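Pullulanase (Klebsiella oxytoca, PDB 2YOC) hydrolyses the alpha-1,6-glucosidic linkages of pullulan and related branched alpha-glucans, and is a substrate of the type 2 secretion system. Local coordinates at residues G161-L175 with S262-A275. Residues are numbered along the deposited sequence; the frame is centred on the assembly and turned at random.
Sequences GVALAEAHWVDKNTL and SATQVQTAGVLDDA
A167 and H168 pair with V266 and Q267 as parallel strand neighbours: Q267 N donates to A167 O, and W169 N donates to Q267 O. Beyond this short ladder other backbone bonds continue the contact: A163 N to A263 O and Q265 N to L164 O from the preceding loop, and V271 N, in the first turn of the helix, to W169 O.

Side chains grip the backbone across the contact at three points. T264 OG1, swung anti to its own N (chi1 -158°), donates to A163 O at 2.9 Å and accepts from E166 N at 2.9 Å in a nearly straight bond, clasping the loop 163-166 from both of its ends. Q267 NE2 reaches A165 O at 2.9 Å in the carbonyl plane, its chain running alongside the H168 imidazole with the amide and ring planes 41° apart; H168 NE2 and Q267 NE2 also bond to the carbonyls of E621 and N620. D274 OD2 receives K172 N at 2.7 Å on its anti side, 22° out of the carboxylate plane, tying the loop to the helix. A water bridges W169 O, Q267 O and G270 N where strand gives way to helix. The W169 indole NE1 donates to K172 O at 3.2 Å, from above that carbonyl's plane.

Apolar packing centres on W169. V271 CG1 lies over one indole face, 3.6 Å from the five-membered ring centroid, a CH-pi contact. V266 CG1 touches both W169 CB and L175 CD2, each at 3.8 Å.

In the mixed sheet of the pullulanase N2 domain, strand 260-267 lies between 167-169 and 248-254, and strand 174-176 flanks 167-169. Helix 241-244 packs on W169 and V271, helix 218-223 on V170 and D171.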
loop_
_atom_site.group_PDB
_atom_site.type_symbol
_atom_site.label_atom_id
_atom_site.label_comp_id
_atom_site.label_asym_id
_atom_site.label_seq_id
_atom_site.Cartn_x
_atom_site.Cartn_y
_atom_site.Cartn_z
ATOM N N GLY B 161 34.507 29.285 36.182
ATOM C CA GLY B 161 33.321 29.835 36.820
ATOM C C GLY B 161 31.999 29.441 36.210
ATOM O O GLY B 161 31.901 28.554 35.349
ATOM N N VAL B 162 30.992 30.138 36.697
ATOM C CA VAL B 162 29.619 29.849 36.423
ATOM C C VAL B 162 29.299 30.138 34.973
ATOM O O VAL B 162 29.510 31.257 34.507
ATOM C CB VAL B 162 28.643 30.497 37.445
ATOM C CG1 VAL B 162 27.245 29.893 37.328
ATOM C CG2 VAL B 162 29.149 30.437 38.884
ATOM N N ALA B 163 28.858 29.090 34.254
ATOM C CA ALA B 163 28.511 29.119 32.834
ATOM C C ALA B 163 27.244 28.317 32.560
ATOM O O ALA B 163 27.057 27.255 33.161
ATOM C CB ALA B 163 29.653 28.548 32.017
ATOM N N LEU B 164 26.394 28.808 31.622
ATOM C CA LEU B 164 25.123 28.179 31.186
ATOM C C LEU B 164 24.100 27.951 32.335
ATOM O O LEU B 164 24.338 28.401 33.455
ATOM C CB LEU B 164 25.364 26.876 30.366
ATOM C CG LEU B 164 26.506 26.873 29.333
ATOM C CD1 LEU B 164 27.052 25.486 29.131
ATOM C CD2 LEU B 164 26.068 27.445 28.022
ATOM N N ALA B 165 22.951 27.317 32.047
ATOM C CA ALA B 165 21.914 27.043 33.039
ATOM C C ALA B 165 21.507 25.565 32.920
ATOM O O ALA B 165 20.373 25.235 32.564
ATOM C CB ALA B 165 20.727 27.948 32.797
ATOM N N GLU B 166 22.481 24.680 33.176
ATOM C CA GLU B 166 22.379 23.235 33.011
ATOM C C GLU B 166 21.514 22.532 34.027
ATOM O O GLU B 166 20.940 21.503 33.690
ATOM C CB GLU B 166 23.783 22.592 32.990
ATOM C CG GLU B 166 24.716 23.078 31.888
ATOM C CD GLU B 166 26.166 22.696 32.118
ATOM O OE1 GLU B 166 26.428 21.543 32.535
ATOM O OE2 GLU B 166 27.042 23.568 31.910
ATOM N N ALA B 167 21.448 23.050 35.268
ATOM C CA ALA B 167 20.689 22.461 36.387
ATOM C C ALA B 167 19.200 22.898 36.450
ATOM O O ALA B 167 18.826 23.985 35.988
ATOM C CB ALA B 167 21.403 22.723 37.717
ATOM N N HIS B 168 18.355 22.018 37.010
ATOM C CA HIS B 168 16.912 22.190 37.045
ATOM C C HIS B 168 16.320 21.870 38.404
ATOM O O HIS B 168 16.217 20.696 38.778
ATOM C CB HIS B 168 16.259 21.260 35.976
ATOM C CG HIS B 168 16.549 21.647 34.559
ATOM N ND1 HIS B 168 15.545 22.009 33.703
ATOM C CD2 HIS B 168 17.732 21.712 33.895
ATOM C CE1 HIS B 168 16.138 22.296 32.552
ATOM N NE2 HIS B 168 17.457 22.147 32.630
ATOM N N TRP B 169 15.886 22.901 39.140
ATOM C CA TRP B 169 15.210 22.665 40.415
ATOM C C TRP B 169 13.718 22.417 40.042
ATOM O O TRP B 169 12.953 23.341 39.759
ATOM C CB TRP B 169 15.422 23.863 41.334
ATOM C CG TRP B 169 15.122 23.627 42.789
ATOM C CD1 TRP B 169 14.566 22.517 43.362
ATOM C CD2 TRP B 169 15.345 24.563 43.858
ATOM N NE1 TRP B 169 14.426 22.705 44.724
ATOM C CE2 TRP B 169 14.915 23.945 45.055
ATOM C CE3 TRP B 169 15.896 25.852 43.921
ATOM C CZ2 TRP B 169 14.995 24.586 46.290
ATOM C CZ3 TRP B 169 15.996 26.470 45.150
ATOM C CH2 TRP B 169 15.521 25.853 46.311
ATOM N N VAL B 170 13.368 21.153 39.926
ATOM C CA VAL B 170 12.072 20.670 39.469
ATOM C C VAL B 170 10.986 20.473 40.535
ATOM O O VAL B 170 9.801 20.418 40.207
ATOM C CB VAL B 170 12.255 19.451 38.566
ATOM C CG1 VAL B 170 13.020 19.859 37.317
ATOM C CG2 VAL B 170 12.974 18.322 39.309
ATOM N N ASP B 171 11.388 20.329 41.792
ATOM C CA ASP B 171 10.494 20.203 42.934
ATOM C C ASP B 171 11.267 20.613 44.190
ATOM O O ASP B 171 12.492 20.710 44.118
ATOM C CB ASP B 171 9.848 18.803 43.043
ATOM C CG ASP B 171 10.738 17.662 43.511
ATOM O OD1 ASP B 171 11.424 17.823 44.536
ATOM O OD2 ASP B 171 10.628 16.561 42.950
ATOM N N LYS B 172 10.557 20.842 45.328
ATOM C CA LYS B 172 11.122 21.246 46.615
ATOM C C LYS B 172 12.429 20.495 46.958
ATOM O O LYS B 172 13.430 21.129 47.288
ATOM C CB LYS B 172 10.088 21.054 47.736
ATOM C CG LYS B 172 8.923 22.059 47.757
ATOM C CD LYS B 172 7.595 21.389 48.241
ATOM C CE LYS B 172 6.615 22.338 48.902
ATOM N NZ LYS B 172 5.235 21.775 48.956
ATOM N N ASN B 173 12.432 19.164 46.798
ATOM C CA ASN B 173 13.544 18.265 47.130
ATOM C C ASN B 173 14.536 17.885 45.993
ATOM O O ASN B 173 15.632 17.412 46.286
ATOM C CB ASN B 173 12.945 16.972 47.679
ATOM C CG ASN B 173 13.682 16.381 48.844
ATOM O OD1 ASN B 173 14.291 17.082 49.677
ATOM N ND2 ASN B 173 13.575 15.072 48.970
ATOM N N THR B 174 14.139 18.027 44.719
ATOM C CA THR B 174 14.916 17.540 43.582
ATOM C C THR B 174 15.563 18.562 42.660
ATOM O O THR B 174 14.922 19.500 42.191
ATOM C CB THR B 174 14.080 16.484 42.853
ATOM O OG1 THR B 174 13.646 15.518 43.815
ATOM C CG2 THR B 174 14.835 15.790 41.745
ATOM N N LEU B 175 16.838 18.329 42.366
ATOM C CA LEU B 175 17.627 19.143 41.457
ATOM C C LEU B 175 18.182 18.182 40.391
ATOM O O LEU B 175 18.863 17.193 40.727
ATOM C CB LEU B 175 18.740 19.877 42.241
ATOM C CG LEU B 175 19.777 20.756 41.511
ATOM C CD1 LEU B 175 20.913 19.965 40.954
ATOM C CD2 LEU B 175 19.169 21.691 40.501
ATOM N N SER B 262 32.663 21.959 37.374
ATOM C CA SER B 262 31.571 22.722 36.768
ATOM C C SER B 262 30.788 23.562 37.782
ATOM O O SER B 262 30.584 23.154 38.932
ATOM C CB SER B 262 30.612 21.764 36.055
ATOM O OG SER B 262 30.147 22.287 34.820
ATOM N N ALA B 263 30.334 24.730 37.314
ATOM C CA ALA B 263 29.497 25.694 38.022
ATOM C C ALA B 263 28.487 26.217 36.985
ATOM O O ALA B 263 28.890 26.748 35.944
ATOM C CB ALA B 263 30.348 26.831 38.579
ATOM N N THR B 264 27.188 25.996 37.231
ATOM C CA THR B 264 26.112 26.381 36.303
ATOM C C THR B 264 24.941 27.048 37.039
ATOM O O THR B 264 24.733 26.790 38.231
ATOM C CB THR B 264 25.663 25.145 35.468
ATOM O OG1 THR B 264 25.023 25.560 34.258
ATOM C CG2 THR B 264 24.768 24.179 36.253
ATOM N N GLN B 265 24.160 27.881 36.318
ATOM C CA GLN B 265 22.974 28.541 36.864
ATOM C C GLN B 265 21.827 27.525 36.941
ATOM O O GLN B 265 21.883 26.472 36.289
ATOM C CB GLN B 265 22.575 29.773 36.044
ATOM C CG GLN B 265 23.561 30.928 36.126
ATOM C CD GLN B 265 22.909 32.248 35.777
ATOM O OE1 GLN B 265 23.101 32.822 34.689
ATOM N NE2 GLN B 265 22.120 32.780 36.709
ATOM N N VAL B 266 20.812 27.811 37.777
ATOM C CA VAL B 266 19.699 26.879 37.991
ATOM C C VAL B 266 18.376 27.411 37.437
ATOM O O VAL B 266 17.994 28.555 37.703
ATOM C CB VAL B 266 19.587 26.485 39.499
ATOM C CG1 VAL B 266 18.531 25.404 39.729
ATOM C CG2 VAL B 266 20.931 26.055 40.076
ATOM N N GLN B 267 17.678 26.560 36.694
ATOM C CA GLN B 267 16.346 26.797 36.146
ATOM C C GLN B 267 15.356 26.334 37.234
ATOM O O GLN B 267 15.326 25.149 37.588
ATOM C CB GLN B 267 16.175 26.031 34.820
ATOM C CG GLN B 267 16.923 26.698 33.651
ATOM C CD GLN B 267 16.636 26.076 32.299
ATOM O OE1 GLN B 267 15.486 25.944 31.852
ATOM N NE2 GLN B 267 17.691 25.773 31.579
ATOM N N THR B 268 14.594 27.292 37.810
ATOM C CA THR B 268 13.706 27.057 38.963
ATOM C C THR B 268 12.196 26.978 38.725
ATOM O O THR B 268 11.458 26.849 39.713
ATOM C CB THR B 268 14.019 28.084 40.062
ATOM O OG1 THR B 268 13.848 29.397 39.532
ATOM C CG2 THR B 268 15.432 27.934 40.631
ATOM N N ALA B 269 11.715 27.023 37.457
ATOM C CA ALA B 269 10.258 26.990 37.221
ATOM C C ALA B 269 9.514 25.791 37.848
ATOM O O ALA B 269 8.413 25.959 38.369
ATOM C CB ALA B 269 9.941 27.108 35.740
ATOM N N GLY B 270 10.158 24.624 37.844
ATOM C CA GLY B 270 9.604 23.375 38.359
ATOM C C GLY B 270 9.305 23.469 39.828
ATOM O O GLY B 270 8.204 23.136 40.263
ATOM N N VAL B 271 10.295 23.937 40.601
ATOM C CA VAL B 271 10.112 24.099 42.034
ATOM C C VAL B 271 9.045 25.199 42.329
ATOM O O VAL B 271 8.178 24.975 43.181
ATOM C CB VAL B 271 11.436 24.228 42.807
ATOM C CG1 VAL B 271 12.253 25.416 42.321
ATOM C CG2 VAL B 271 11.189 24.282 44.306
ATOM N N LEU B 272 9.050 26.323 41.554
ATOM C CA LEU B 272 8.039 27.386 41.709
ATOM C C LEU B 272 6.643 26.822 41.564
ATOM O O LEU B 272 5.790 27.170 42.377
ATOM C CB LEU B 272 8.239 28.563 40.745
ATOM C CG LEU B 272 9.497 29.366 40.962
ATOM C CD1 LEU B 272 9.682 30.345 39.853
ATOM C CD2 LEU B 272 9.466 30.074 42.283
ATOM N N ASP B 273 6.416 25.893 40.592
ATOM C CA ASP B 273 5.103 25.274 40.453
ATOM C C ASP B 273 4.823 24.358 41.643
ATOM O O ASP B 273 3.750 24.430 42.230
ATOM C CB ASP B 273 4.894 24.574 39.084
ATOM C CG ASP B 273 4.190 25.417 38.008
ATOM O OD1 ASP B 273 3.857 26.592 38.291
ATOM O OD2 ASP B 273 3.944 24.886 36.887
ATOM N N ASP B 274 5.813 23.575 42.060
ATOM C CA ASP B 274 5.680 22.620 43.166
ATOM C C ASP B 274 5.472 23.268 44.529
ATOM O O ASP B 274 4.787 22.685 45.368
ATOM C CB ASP B 274 6.910 21.692 43.185
ATOM C CG ASP B 274 6.913 20.603 44.238
ATOM O OD1 ASP B 274 6.000 19.744 44.211
ATOM O OD2 ASP B 274 7.875 20.547 45.023
ATOM N N ALA B 275 6.073 24.452 44.761
ATOM C CA ALA B 275 6.027 25.114 46.059
ATOM C C ALA B 275 4.881 26.083 46.233
ATOM O O ALA B 275 4.359 26.204 47.353
ATOM C CB ALA B 275 7.355 25.811 46.337
HETATM O O HOH W 1 12.764 23.369 37.034
#